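Local coordinates for protein paraflagellar rod component (PDB 6XYB) that is of unknown function but is a kinetoplastid-specific protein, probably a paraflagellar rod component, that binds metal ions such as magnesium, at residues I101-S104 / E105-K108. Sequence-based numbering, arbitrary orientation.
Sequences IRDS and ESGK
Asp103 and Lys108 close the hairpin between strands 93-103 and 108-117, and this turn illustrates how a reversal is secured by a backbone bond at its mouth and a hydroxyl inside the loop. The backbone frame comes first: Asp103 N donates to Lys108 O at 2.8 Å, nearly straight, while Gly107 N reaches back to Asp103 O in a bent, weak bond. Beside the Asp103 side chain, Ser106 OG lies 3.4 Å from Asp103 CB; set between its own N and carbonyl carbon (chi1 70°), it accepts from Lys108 N, two residues on, at 3.1 Å in an ST turn. With CG anti to its own backbone N (chi1 176°), Asp103 brings its carboxylate to the turn, where OD1 appears to accept from Glu105 N and Ser106 N, though its position is doubtful. Gly107 takes a positive phi; its CA lies over one face of the extended Arg102's guanidinium, 3.6 Å from NH2. Lys108 NZ bonds away from the turn, to Asn14 O of the same chain, and Ser104 packs on Ser104 of neighbouring subunits. Glu105 is poorly ordered, so the 4.2 Å between Asp103 OD2 and Glu105 OE2 is approximate; Arg102 of a neighbouring subunit, in long, weak ion pairs with both carboxylates, may ease any repulsion.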
ATOM      1  N   ILE C 101       6.262   2.127   6.112  1.00 14.24           N
ATOM      2  CA  ILE C 101       7.676   1.753   6.309  1.00 13.00           C
ATOM      3  C   ILE C 101       7.961   1.616   7.810  1.00 12.60           C
ATOM      4  O   ILE C 101       7.209   2.203   8.626  1.00 14.99           O
ATOM      5  CB  ILE C 101       8.642   2.763   5.689  1.00 15.18           C
ATOM      6  CG1 ILE C 101       8.410   4.150   6.266  1.00 16.20           C
ATOM      7  CG2 ILE C 101       8.506   2.811   4.205  1.00 19.40           C
ATOM      8  CD1 ILE C 101       9.395   5.233   5.805  1.00 20.64           C
ATOM      9  N   ARG C 102       9.069   0.965   8.138  1.00 15.10           N
ATOM     10  CA  ARG C 102       9.595   0.976   9.519  1.00 20.13           C
ATOM     11  C   ARG C 102      11.026   1.439   9.482  1.00 20.32           C
ATOM     12  O   ARG C 102      11.760   0.932   8.628  1.00 21.32           O
ATOM     13  CB  ARG C 102       9.448  -0.388  10.174  1.00 20.63           C
ATOM     14  CG  ARG C 102       9.910  -0.349  11.615  1.00 29.38           C
ATOM     15  CD  ARG C 102       9.471  -1.587  12.366  1.00 29.01           C
ATOM     16  NE  ARG C 102       9.851  -1.512  13.769  1.00 33.99           N
ATOM     17  CZ  ARG C 102      11.103  -1.613  14.223  1.00 35.71           C
ATOM     18  NH1 ARG C 102      12.121  -1.852  13.403  1.00 40.49           N
ATOM     19  NH2 ARG C 102      11.347  -1.509  15.513  1.00 48.90           N
ATOM     20  N   ASP C 103      11.401   2.243  10.462  1.00 23.17           N
ATOM     21  CA  ASP C 103      12.764   2.813  10.592  1.00 28.33           C
ATOM     22  C   ASP C 103      13.414   2.051  11.738  1.00 31.23           C
ATOM     23  O   ASP C 103      12.934   2.155  12.890  1.00 30.74           O
ATOM     24  CB  ASP C 103      12.703   4.333  10.710  1.00 36.70           C
ATOM     25  CG  ASP C 103      14.059   4.979  10.956  1.00 34.22           C
ATOM     26  OD1 ASP C 103      14.990   4.260  11.393  1.00 46.87           O
ATOM     27  OD2 ASP C 103      14.155   6.200  10.766  1.00 40.03           O
ATOM     28  N   SER C 104      14.399   1.226  11.406  1.00 33.88           N
ATOM     29  CA  SER C 104      15.044   0.284  12.356  0.50 37.39           C
ATOM     30  C   SER C 104      15.787   1.065  13.450  1.00 38.91           C
ATOM     31  O   SER C 104      15.959   0.508  14.562  1.00 41.16           O
ATOM     32  CB  SER C 104      15.966  -0.678  11.617  0.50 40.09           C
ATOM     33  OG  SER C 104      15.262  -1.401  10.608  0.50 45.48           O
ATOM     34  N   GLU C 105      16.221   2.291  13.143  1.00 40.21           N
ATOM     35  CA  GLU C 105      17.119   3.070  14.043  1.00 50.57           C
ATOM     36  C   GLU C 105      16.310   3.881  15.069  1.00 48.98           C
ATOM     37  O   GLU C 105      16.721   3.918  16.244  1.00 52.47           O
ATOM     38  CB  GLU C 105      18.075   3.912  13.202  1.00 71.47           C
ATOM     39  CG  GLU C 105      17.440   5.110  12.530  1.00116.93           C
ATOM     40  CD  GLU C 105      18.426   6.246  12.406  1.00 64.80           C
ATOM     41  OE1 GLU C 105      19.439   6.204  13.180  1.00106.98           O
ATOM     42  OE2 GLU C 105      18.191   7.138  11.528  1.00149.39           O
ATOM     43  N   SER C 106      15.208   4.508  14.651  1.00 46.64           N
ATOM     44  CA  SER C 106      14.258   5.211  15.550  1.00 40.71           C
ATOM     45  C   SER C 106      13.301   4.191  16.191  1.00 34.74           C
ATOM     46  O   SER C 106      12.684   4.525  17.205  1.00 36.95           O
ATOM     47  CB  SER C 106      13.469   6.218  14.778  1.00 38.00           C
ATOM     48  OG  SER C 106      12.577   5.527  13.919  1.00 41.52           O
ATOM     49  N   GLY C 107      13.078   3.047  15.534  1.00 35.15           N
ATOM     50  CA  GLY C 107      12.101   2.032  15.954  1.00 31.96           C
ATOM     51  C   GLY C 107      10.677   2.468  15.651  1.00 27.21           C
ATOM     52  O   GLY C 107       9.753   1.959  16.276  1.00 34.57           O
ATOM     53  N   LYS C 108      10.461   3.455  14.785  1.00 23.51           N
ATOM     54  CA  LYS C 108       9.118   4.003  14.503  1.00 25.01           C
ATOM     55  C   LYS C 108       8.604   3.503  13.157  1.00 19.27           C
ATOM     56  O   LYS C 108       9.425   3.256  12.247  1.00 22.54           O
ATOM     57  CB  LYS C 108       9.114   5.536  14.491  1.00 29.44           C
ATOM     58  CG  LYS C 108       9.664   6.286  15.709  1.00 30.21           C
ATOM     59  CD  LYS C 108       9.420   7.782  15.625  1.00 38.50           C
ATOM     60  CE  LYS C 108       9.880   8.519  16.864  1.00 50.91           C
ATOM     61  NZ  LYS C 108       8.866   8.453  17.935  1.00 62.32           N
TER